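Local coordinates for protein Kif13b (Mus musculus, PDB 5B64) that belongs to the kinesin family of microtubule motors, which probably carry cargo, and here has a compact non-motor domain bound to another protein, at residues B[25-30]-B[86-91]; B[92-97]-B[116-121]; B[50-55]-B[60-65]; B[15-20]-B[79-84]. All coordinates share one frame; numbering follows the deposited sequence.

Interactions 1 and 4 join the same two helices, 9-34 and 81-100, at points about 12 Å apart between centres. Interaction 1 is buried and almost wholly apolar. Interaction 4 is partly buried, and a leucine methyl there meets a glutamine amide nitrogen and the hydrocarbon of a lysine. Interaction 2 also uses helix 81-100, one turn beyond interaction 1, and packs the C-terminal loop on it. It too is buried and apolar, but polar bonds shape the loop itself. Interaction 3 is the surface contact, about 31 Å from interaction 2 between centres. It alone has a hydrogen bond across its two segments, and it touches interaction 4 through P65.

Interaction 1: B[25-30]-B[86-91]; sequences VREASY and NRLLDM
The long helix 9-34 packs against helix 81-100 here, with A28 on the first in contact with L88 and M91, which point toward it from the second. The two short segments run in broadly the same direction, crossing at 33°, and their axes come within 10.5 Å. A28 is the centre of the contact. Its CB lies 3.9 Å from M91 SD and 4.0 Å from L88 CD2. The L88 methyl also reaches past the small side chain to the helix backbone, where its CD2 is 3.9 Å from A28 CA. A single branch of L88 does this work, and the same CD2 touches E27 CG at 4.4 Å. M91 arrives differently. The chain is extended beyond CG, which carries SD and CE along the alanine, and its CE is 4.2 Å from A28 CB. L84, one turn before L88 on the same helix, also touches A28. Y41 of strand 40-46 packs on A28 as well and ties the helix pair to the sheet. At the margin, the E27 carboxylate forms a salt bridge with R92, which lies on helix 81-100 just beyond the second segment. R87, which does not touch segment 25-30, makes a salt bridge to an acidic side chain of another protein's chain. The touching groups between the helices are a methyl, a leucine branch and a thioether. The contact therefore rests on shape and on the removal of apolar surface from water. The small side chain of A28 probably allows the L88 methyl to approach the backbone of its neighbour.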
# COMPACT_ATOMS: atom_id res chain seq x y z
N VAL B 25 -9.63 -16.54 12.20
CA VAL B 25 -9.82 -16.25 10.79
C VAL B 25 -10.74 -15.04 10.69
O VAL B 25 -10.60 -14.19 9.80
CB VAL B 25 -10.39 -17.52 10.11
CG1 VAL B 25 -11.70 -17.26 9.36
CG2 VAL B 25 -9.32 -18.20 9.25
N ARG B 26 -11.65 -14.93 11.63
CA ARG B 26 -12.55 -13.80 11.70
C ARG B 26 -11.85 -12.51 12.12
O ARG B 26 -12.19 -11.43 11.64
CB ARG B 26 -13.66 -14.12 12.68
CG ARG B 26 -14.80 -14.86 12.05
CD ARG B 26 -16.09 -14.09 12.28
NE ARG B 26 -16.94 -14.81 13.22
CZ ARG B 26 -18.15 -14.40 13.60
NH1 ARG B 26 -18.66 -13.26 13.12
NH2 ARG B 26 -18.84 -15.13 14.46
N GLU B 27 -10.88 -12.61 13.02
CA GLU B 27 -10.15 -11.43 13.47
C GLU B 27 -9.23 -10.98 12.36
O GLU B 27 -9.14 -9.78 12.07
CB GLU B 27 -9.39 -11.66 14.79
CG GLU B 27 -8.60 -10.43 15.26
CD GLU B 27 -8.34 -10.39 16.78
OE1 GLU B 27 -7.16 -10.42 17.20
OE2 GLU B 27 -9.31 -10.29 17.56
N ALA B 28 -8.56 -11.93 11.70
CA ALA B 28 -7.66 -11.58 10.61
C ALA B 28 -8.43 -10.83 9.52
O ALA B 28 -8.00 -9.76 9.06
CB ALA B 28 -6.98 -12.81 10.04
N SER B 29 -9.59 -11.36 9.15
CA SER B 29 -10.40 -10.77 8.10
C SER B 29 -10.75 -9.32 8.36
O SER B 29 -10.79 -8.50 7.44
CB SER B 29 -11.67 -11.58 7.89
OG SER B 29 -11.38 -12.77 7.19
N TYR B 30 -11.01 -9.00 9.63
CA TYR B 30 -11.50 -7.69 9.99
C TYR B 30 -10.37 -6.64 9.87
O TYR B 30 -10.57 -5.54 9.32
CB TYR B 30 -12.07 -7.71 11.41
CG TYR B 30 -12.34 -6.34 11.94
CD1 TYR B 30 -11.49 -5.74 12.87
CD2 TYR B 30 -13.45 -5.61 11.49
CE1 TYR B 30 -11.74 -4.44 13.34
CE2 TYR B 30 -13.69 -4.34 11.96
CZ TYR B 30 -12.84 -3.76 12.88
OH TYR B 30 -13.10 -2.50 13.33
N ASN B 86 0.60 -16.66 14.53
CA ASN B 86 1.77 -15.77 14.52
C ASN B 86 1.59 -14.48 13.72
O ASN B 86 1.95 -13.39 14.19
CB ASN B 86 3.01 -16.50 14.02
CG ASN B 86 3.52 -17.51 15.01
OD1 ASN B 86 3.50 -17.27 16.23
ND2 ASN B 86 3.97 -18.66 14.51
N ARG B 87 1.06 -14.59 12.50
CA ARG B 87 0.82 -13.40 11.70
C ARG B 87 -0.11 -12.43 12.39
O ARG B 87 0.05 -11.23 12.24
CB ARG B 87 0.25 -13.74 10.33
CG ARG B 87 1.29 -14.07 9.31
CD ARG B 87 2.32 -12.96 9.10
NE ARG B 87 3.41 -13.50 8.30
CZ ARG B 87 3.31 -13.79 7.01
NH1 ARG B 87 4.34 -14.33 6.37
NH2 ARG B 87 2.18 -13.55 6.34
N LEU B 88 -1.08 -12.97 13.14
CA LEU B 88 -1.97 -12.12 13.95
C LEU B 88 -1.20 -11.20 14.92
O LEU B 88 -1.62 -10.07 15.17
CB LEU B 88 -3.01 -12.97 14.71
CG LEU B 88 -4.19 -13.30 13.80
CD1 LEU B 88 -5.10 -14.37 14.43
CD2 LEU B 88 -4.98 -12.03 13.45
N LEU B 89 -0.09 -11.67 15.45
CA LEU B 89 0.74 -10.84 16.29
C LEU B 89 1.09 -9.56 15.51
O LEU B 89 1.01 -8.45 16.05
CB LEU B 89 2.01 -11.60 16.69
CG LEU B 89 2.02 -12.38 18.01
CD1 LEU B 89 0.64 -12.87 18.37
CD2 LEU B 89 3.02 -13.56 17.95
N ASP B 90 1.43 -9.74 14.24
CA ASP B 90 1.85 -8.65 13.38
C ASP B 90 0.69 -7.76 12.91
O ASP B 90 0.82 -6.54 12.87
CB ASP B 90 2.62 -9.19 12.17
CG ASP B 90 3.93 -9.86 12.57
OD1 ASP B 90 4.60 -9.37 13.51
OD2 ASP B 90 4.28 -10.88 11.94
N MET B 91 -0.43 -8.38 12.55
CA MET B 91 -1.63 -7.68 12.11
C MET B 91 -2.18 -6.75 13.21
O MET B 91 -2.45 -5.57 12.97
CB MET B 91 -2.71 -8.69 11.70
CG MET B 91 -2.28 -9.73 10.66
SD MET B 91 -3.70 -10.75 10.17
CE MET B 91 -2.94 -12.12 9.32

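Interaction 2: B[92-97]-B[116-121]; sequences RDLYQE and DPFYDE
L94 lays its CD2 methyl against the ring of P117, 3.8 Å from CD and 4.2 Å from CG of that proline. The two side chains meet at a slant. The leucine CG stands anti to its backbone N (chi1 -168°), which carries the branch off helix 81-100 toward the loop. The same CD2 also comes within 4.3 Å of F118 CE1. One methyl thus serves both loop residues. P117 and F118 also pack on each other: P117 CG sits over one face of the phenyl ring, offset toward its rim. The loop is shaped from within by D116. Its OD1 accepts from F118 N at 3.1 Å, on the anti side of the carboxylate and 27° out of its plane. A weak bond from Y119 N, 3.4 Å from D116 OD1, is added. OD1 also lies at the edge of the F118 ring. The other oxygen of D116 has a salt-bridge partner in R71. Two loop carbonyls also have partners: R87 donates to P117 O and Y41 OH to F118 O. Further along, D120 forms a salt bridge with R87. F118 also packs on I31 and A32 of helix 9-34, and P117 touches an aromatic side chain of another protein's chain. The short bend at D116 is an Asx turn. It follows helix 106-114 and brings the C-terminal loop back onto helix 81-100, where its proline and phenylalanine join the apolar core.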
# COMPACT_ATOMS: atom_id res chain seq x y z
N ARG B 92 -2.33 -7.30 14.41
CA ARG B 92 -2.67 -6.51 15.60
C ARG B 92 -1.74 -5.32 15.82
O ARG B 92 -2.21 -4.21 16.05
CB ARG B 92 -2.69 -7.40 16.85
CG ARG B 92 -3.76 -8.46 16.80
CD ARG B 92 -3.69 -9.37 18.02
NE ARG B 92 -4.61 -10.49 17.89
CZ ARG B 92 -4.27 -11.77 18.07
NH1 ARG B 92 -3.03 -12.10 18.41
NH2 ARG B 92 -5.19 -12.71 17.93
N ASP B 93 -0.43 -5.56 15.76
CA ASP B 93 0.58 -4.49 15.82
C ASP B 93 0.36 -3.42 14.78
O ASP B 93 0.32 -2.24 15.12
CB ASP B 93 1.99 -5.05 15.61
CG ASP B 93 2.51 -5.79 16.82
OD1 ASP B 93 1.83 -5.75 17.88
OD2 ASP B 93 3.60 -6.40 16.72
N LEU B 94 0.21 -3.84 13.52
CA LEU B 94 0.07 -2.90 12.41
C LEU B 94 -1.21 -2.09 12.57
O LEU B 94 -1.25 -0.87 12.34
CB LEU B 94 0.05 -3.64 11.07
CG LEU B 94 0.19 -2.76 9.83
CD1 LEU B 94 1.53 -2.01 9.82
CD2 LEU B 94 0.03 -3.59 8.53
N TYR B 95 -2.26 -2.78 13.00
CA TYR B 95 -3.54 -2.15 13.26
C TYR B 95 -3.46 -1.06 14.33
O TYR B 95 -3.95 0.05 14.15
CB TYR B 95 -4.55 -3.22 13.67
CG TYR B 95 -5.92 -2.67 13.87
CD1 TYR B 95 -6.76 -2.41 12.79
CD2 TYR B 95 -6.39 -2.39 15.15
CE1 TYR B 95 -8.04 -1.91 12.98
CE2 TYR B 95 -7.67 -1.87 15.35
CZ TYR B 95 -8.49 -1.63 14.26
OH TYR B 95 -9.76 -1.12 14.45
N GLN B 96 -2.84 -1.39 15.47
CA GLN B 96 -2.75 -0.45 16.56
C GLN B 96 -1.84 0.70 16.15
O GLN B 96 -2.06 1.84 16.53
CB GLN B 96 -2.22 -1.13 17.82
CG GLN B 96 -2.11 -0.19 19.00
CD GLN B 96 -1.55 -0.89 20.24
OE1 GLN B 96 -0.60 -1.67 20.15
NE2 GLN B 96 -2.15 -0.61 21.39
N GLU B 97 -0.83 0.39 15.35
CA GLU B 97 0.04 1.42 14.82
C GLU B 97 -0.75 2.37 13.91
O GLU B 97 -0.57 3.59 13.96
CB GLU B 97 1.22 0.81 14.06
CG GLU B 97 2.39 1.76 13.96
CD GLU B 97 3.47 1.32 12.98
OE1 GLU B 97 4.40 2.13 12.69
OE2 GLU B 97 3.40 0.17 12.50
N ASP B 116 2.13 -5.54 4.34
CA ASP B 116 1.16 -6.59 4.05
C ASP B 116 1.48 -7.93 4.71
O ASP B 116 1.98 -8.86 4.07
CB ASP B 116 1.08 -6.78 2.54
CG ASP B 116 -0.15 -7.54 2.13
OD1 ASP B 116 -0.84 -8.06 3.02
OD2 ASP B 116 -0.42 -7.62 0.91
N PRO B 117 1.17 -8.05 6.01
CA PRO B 117 1.35 -9.35 6.67
C PRO B 117 0.17 -10.29 6.38
O PRO B 117 0.09 -11.39 6.95
CB PRO B 117 1.38 -8.96 8.16
CG PRO B 117 0.51 -7.71 8.23
CD PRO B 117 0.71 -6.99 6.92
N PHE B 118 -0.73 -9.85 5.50
CA PHE B 118 -2.00 -10.56 5.29
C PHE B 118 -1.92 -11.61 4.17
O PHE B 118 -2.69 -12.58 4.15
CB PHE B 118 -3.14 -9.57 5.02
CG PHE B 118 -3.32 -8.51 6.08
CD1 PHE B 118 -2.80 -7.23 5.90
CD2 PHE B 118 -4.02 -8.80 7.26
CE1 PHE B 118 -2.96 -6.25 6.89
CE2 PHE B 118 -4.18 -7.81 8.25
CZ PHE B 118 -3.66 -6.54 8.06
N TYR B 119 -0.99 -11.42 3.25
CA TYR B 119 -0.88 -12.32 2.11
C TYR B 119 0.58 -12.37 1.63
O TYR B 119 1.31 -11.40 1.76
CB TYR B 119 -1.85 -11.85 1.01
CG TYR B 119 -1.81 -12.67 -0.25
CD1 TYR B 119 -2.54 -13.86 -0.37
CD2 TYR B 119 -1.05 -12.25 -1.34
CE1 TYR B 119 -2.50 -14.61 -1.54
CE2 TYR B 119 -1.00 -13.01 -2.51
CZ TYR B 119 -1.73 -14.17 -2.60
OH TYR B 119 -1.68 -14.90 -3.77
N ASP B 120 1.00 -13.51 1.12
CA ASP B 120 2.39 -13.66 0.73
C ASP B 120 2.59 -13.73 -0.79
O ASP B 120 2.14 -14.67 -1.44
CB ASP B 120 3.02 -14.86 1.45
CG ASP B 120 3.18 -14.61 2.95
OD1 ASP B 120 3.10 -13.42 3.36
OD2 ASP B 120 3.39 -15.58 3.71
N GLU B 121 3.26 -12.71 -1.33
CA GLU B 121 3.48 -12.58 -2.77
C GLU B 121 4.12 -13.83 -3.37
O GLU B 121 3.74 -14.24 -4.47
CB GLU B 121 4.31 -11.33 -3.10

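Interaction 3: B[50-55]-B[60-65]; sequences SSLDAN and SLLSEP
S51 bonds across to the backbone of L62, its OG donating to L62 O at 2.9 Å. The serine OG is turned anti to its own carbonyl carbon and beside the backbone N (chi1 -68°). This turn aims the hydroxyl off the short helix toward the second segment. It meets the carbonyl from one side, with a C=O...OG angle of 134° and a tilt of 17° from the carbonyl plane. The S51 methylene follows behind, with its CB 3.5 Å from L62 O and 4.1 Å from L62 CB. L62 has the same first-torsion placement, with CG beside its backbone N. Its CB points toward the helix turn, with CD2 reaching L52. There the two leucines touch through single methyls, L52 CD1 to L62 CD2 at 4.3 Å. This second touch is looser than the first and lies at the surface. Without the hydroxyl, as with an alanine here, the L62 carbonyl would probably lose this donor and the loop its tie to the helix turn. I47 packs on both L52 and L62 and completes a small apolar patch. Helix 49-53 is weakly bonded, and the S51 bond joins it to the loop before strand 64-71. The two segments adjoin the antiparallel pair of strands 40-46 and 64-71, where E64 bonds through its backbone to Q46. L61 also packs on L11, and P65 on Q17 and I18, of helix 9-34. The contact lies at the surface beside the ends of strands 40-46 and 64-71, about 21 Å from the chain's centre (centre to centre).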
# COMPACT_ATOMS: atom_id res chain seq x y z
N SER B 50 3.52 -34.69 10.49
CA SER B 50 3.57 -35.15 11.88
C SER B 50 2.52 -36.23 12.16
O SER B 50 2.78 -37.18 12.89
CB SER B 50 3.35 -33.98 12.85
OG SER B 50 3.96 -32.79 12.39
N SER B 51 1.33 -36.07 11.57
CA SER B 51 0.23 -37.00 11.78
C SER B 51 0.54 -38.40 11.23
O SER B 51 -0.02 -39.39 11.71
CB SER B 51 -1.06 -36.47 11.14
OG SER B 51 -1.53 -35.31 11.81
N LEU B 52 1.42 -38.47 10.24
CA LEU B 52 1.79 -39.74 9.63
C LEU B 52 2.95 -40.39 10.41
O LEU B 52 2.99 -41.61 10.60
CB LEU B 52 2.19 -39.50 8.16
CG LEU B 52 1.12 -39.56 7.05
CD1 LEU B 52 -0.23 -39.05 7.52
CD2 LEU B 52 1.57 -38.80 5.80
N ASP B 53 3.88 -39.55 10.87
CA ASP B 53 5.05 -40.03 11.60
C ASP B 53 4.74 -40.26 13.08
O ASP B 53 5.61 -40.67 13.84
CB ASP B 53 6.21 -39.04 11.45
N ALA B 54 3.50 -39.99 13.48
CA ALA B 54 3.11 -40.17 14.87
C ALA B 54 2.40 -41.50 15.12
O ALA B 54 1.85 -41.71 16.21
CB ALA B 54 2.24 -39.01 15.34
N ASN B 55 2.42 -42.38 14.11
CA ASN B 55 1.85 -43.74 14.20
C ASN B 55 0.66 -43.90 15.13
O ASN B 55 0.61 -44.85 15.91
CB ASN B 55 2.92 -44.76 14.60
CG ASN B 55 3.72 -45.27 13.42
OD1 ASN B 55 3.82 -44.59 12.39
ND2 ASN B 55 4.27 -46.47 13.55
N SER B 60 -8.07 -42.93 14.60
CA SER B 60 -7.69 -41.56 14.94
C SER B 60 -7.77 -40.65 13.71
O SER B 60 -7.38 -41.05 12.61
CB SER B 60 -6.25 -41.58 15.46
OG SER B 60 -5.97 -40.48 16.30
N LEU B 61 -8.26 -39.42 13.89
CA LEU B 61 -8.28 -38.43 12.81
C LEU B 61 -6.92 -37.81 12.61
O LEU B 61 -6.28 -37.41 13.57
CB LEU B 61 -9.29 -37.31 13.09
CG LEU B 61 -10.75 -37.76 13.22
CD1 LEU B 61 -11.07 -38.02 14.66
CD2 LEU B 61 -11.69 -36.74 12.65
N LEU B 62 -6.49 -37.73 11.35
CA LEU B 62 -5.18 -37.15 11.01
C LEU B 62 -5.24 -35.63 10.85
O LEU B 62 -4.20 -34.94 10.82
CB LEU B 62 -4.67 -37.78 9.71
CG LEU B 62 -3.99 -39.15 9.71
CD1 LEU B 62 -4.37 -40.01 10.93
CD2 LEU B 62 -4.31 -39.87 8.41
N SER B 63 -6.45 -35.10 10.74
CA SER B 63 -6.63 -33.70 10.41
C SER B 63 -6.42 -32.71 11.53
O SER B 63 -6.65 -32.98 12.71
CB SER B 63 -8.01 -33.46 9.80
OG SER B 63 -7.99 -33.80 8.44
N GLU B 64 -5.97 -31.54 11.12
CA GLU B 64 -5.99 -30.38 11.97
C GLU B 64 -6.32 -29.21 11.05
O GLU B 64 -6.22 -29.33 9.83
CB GLU B 64 -4.65 -30.21 12.64
CG GLU B 64 -3.54 -29.94 11.68
CD GLU B 64 -2.20 -30.03 12.37
OE1 GLU B 64 -1.29 -29.23 12.05
OE2 GLU B 64 -2.07 -30.92 13.26
N PRO B 65 -6.75 -28.09 11.63
CA PRO B 65 -7.16 -26.98 10.77
C PRO B 65 -6.00 -26.28 10.04
O PRO B 65 -4.89 -26.13 10.56
CB PRO B 65 -7.85 -26.00 11.73
CG PRO B 65 -8.19 -26.82 12.93
CD PRO B 65 -7.15 -27.87 13.04

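Interaction 4: B[15-20]-B[79-84]; sequences REQIVK and WSLEKL
L81 carries its CG anti to the backbone N (chi1 -177°), and this sends its CD2 branch from the first turn of helix 81-100 to Q17 and K20 on helix 9-34. Q17 comes to meet it with a bent chain, chi2 -90°, which swings the amide over to the leucine. Its NE2 lies 4.2 Å from L81 CD2, a van der Waals touch and no polar bond. K20 stays extended, and its aliphatic part passes by the same methyl, CD to L81 CD2 at 4.4 Å. The two side chains reach this one methyl from directions about at right angles. A21 of the first helix also packs on L81. The leucine is placed by the start of its helix. S80 is the N-cap: its OG accepts from K83 N at 2.9 Å, with an N-H...O angle of 147°, and L84 N bonds back to S80 O at 3.1 Å. W79 lies on the strand that leads in, and its indole has K83 CE over one face, toward the rim. R87 makes a cation-pi contact with W79, and the K83 ammonium is held by a salt bridge to D120. The K20 ammonium has a long, weak ion pair with E85, on helix 81-100. Q17 also touches P65 of strand 64-71. The chemistry is that of a core edge. A buried leucine is covered by the hydrocarbon of a lysine and by the amide of a glutamine, while the lysine's charge lies past the apolar part that makes the contact.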
# COMPACT_ATOMS: atom_id res chain seq x y z
N ARG B 15 -11.92 -30.74 17.31
CA ARG B 15 -13.06 -29.87 17.50
C ARG B 15 -12.68 -28.53 18.13
O ARG B 15 -13.15 -27.48 17.69
CB ARG B 15 -14.15 -30.56 18.33
CG ARG B 15 -15.46 -29.80 18.33
CD ARG B 15 -16.53 -30.51 19.13
NE ARG B 15 -17.79 -29.75 19.14
CZ ARG B 15 -18.77 -29.96 20.01
NH1 ARG B 15 -19.89 -29.24 19.95
NH2 ARG B 15 -18.63 -30.89 20.95
N GLU B 16 -11.82 -28.57 19.15
CA GLU B 16 -11.43 -27.34 19.86
C GLU B 16 -10.52 -26.49 18.99
O GLU B 16 -10.55 -25.25 19.06
CB GLU B 16 -10.76 -27.66 21.20
N GLN B 17 -9.72 -27.16 18.16
CA GLN B 17 -8.84 -26.49 17.22
C GLN B 17 -9.64 -25.77 16.15
O GLN B 17 -9.32 -24.63 15.78
CB GLN B 17 -7.89 -27.49 16.56
CG GLN B 17 -6.83 -28.03 17.47
CD GLN B 17 -5.58 -27.19 17.45
OE1 GLN B 17 -5.42 -26.27 18.26
NE2 GLN B 17 -4.68 -27.51 16.52
N ILE B 18 -10.68 -26.42 15.64
CA ILE B 18 -11.54 -25.82 14.63
C ILE B 18 -12.30 -24.61 15.18
O ILE B 18 -12.57 -23.64 14.46
CB ILE B 18 -12.49 -26.85 14.00
CG1 ILE B 18 -11.69 -27.79 13.08
CG2 ILE B 18 -13.62 -26.16 13.24
CD1 ILE B 18 -12.40 -29.06 12.63
N VAL B 19 -12.62 -24.65 16.46
CA VAL B 19 -13.24 -23.51 17.11
C VAL B 19 -12.27 -22.33 17.19
O VAL B 19 -12.62 -21.19 16.85
CB VAL B 19 -13.75 -23.89 18.51
CG1 VAL B 19 -13.92 -22.65 19.37
CG2 VAL B 19 -15.06 -24.69 18.38
N LYS B 20 -11.05 -22.61 17.63
CA LYS B 20 -9.99 -21.63 17.69
C LYS B 20 -9.76 -20.98 16.32
O LYS B 20 -9.70 -19.77 16.22
CB LYS B 20 -8.71 -22.31 18.17
CG LYS B 20 -7.44 -21.46 18.22
CD LYS B 20 -6.36 -22.25 18.95
CE LYS B 20 -5.07 -21.46 19.12
NZ LYS B 20 -4.27 -21.92 20.31
N TRP B 79 -2.17 -21.35 4.67
CA TRP B 79 -1.34 -21.21 5.86
C TRP B 79 -1.71 -22.23 6.93
O TRP B 79 -2.87 -22.63 7.06
CB TRP B 79 -1.54 -19.86 6.52
CG TRP B 79 -1.21 -18.68 5.74
CD1 TRP B 79 -0.74 -18.62 4.47
CD2 TRP B 79 -1.33 -17.33 6.19
NE1 TRP B 79 -0.55 -17.32 4.10
CE2 TRP B 79 -0.91 -16.50 5.13
CE3 TRP B 79 -1.76 -16.73 7.38
CZ2 TRP B 79 -0.90 -15.11 5.23
CZ3 TRP B 79 -1.74 -15.35 7.48
CH2 TRP B 79 -1.31 -14.55 6.42
N SER B 80 -0.73 -22.61 7.73
CA SER B 80 -1.01 -23.42 8.90
C SER B 80 -1.69 -22.53 9.93
O SER B 80 -1.56 -21.30 9.90
CB SER B 80 0.29 -23.96 9.49
OG SER B 80 1.01 -22.92 10.15
N LEU B 81 -2.43 -23.16 10.84
CA LEU B 81 -3.05 -22.44 11.95
C LEU B 81 -1.99 -21.67 12.74
O LEU B 81 -2.17 -20.49 13.06
CB LEU B 81 -3.82 -23.41 12.85
CG LEU B 81 -4.56 -22.71 14.00
CD1 LEU B 81 -5.56 -21.66 13.46
CD2 LEU B 81 -5.23 -23.69 14.95
N GLU B 82 -0.88 -22.34 13.05
CA GLU B 82 0.23 -21.74 13.78
C GLU B 82 0.70 -20.48 13.07
O GLU B 82 1.00 -19.47 13.70
CB GLU B 82 1.40 -22.72 13.92
CG GLU B 82 2.65 -22.12 14.58
CD GLU B 82 3.85 -23.08 14.61
OE1 GLU B 82 4.69 -22.95 15.52
OE2 GLU B 82 3.95 -23.96 13.72
N LYS B 83 0.75 -20.54 11.74
CA LYS B 83 1.20 -19.40 10.98
C LYS B 83 0.22 -18.21 11.06
O LYS B 83 0.65 -17.06 11.22
CB LYS B 83 1.51 -19.78 9.53
CG LYS B 83 1.68 -18.56 8.64
CD LYS B 83 2.29 -18.88 7.31
CE LYS B 83 2.24 -17.66 6.41
NZ LYS B 83 3.06 -17.88 5.20
N LEU B 84 -1.09 -18.48 10.97
CA LEU B 84 -2.09 -17.43 11.14
C LEU B 84 -1.97 -16.82 12.55
O LEU B 84 -1.98 -15.60 12.75
CB LEU B 84 -3.49 -17.97 10.91
CG LEU B 84 -4.68 -17.03 11.13
CD1 LEU B 84 -4.64 -15.83 10.21
CD2 LEU B 84 -6.03 -17.76 10.94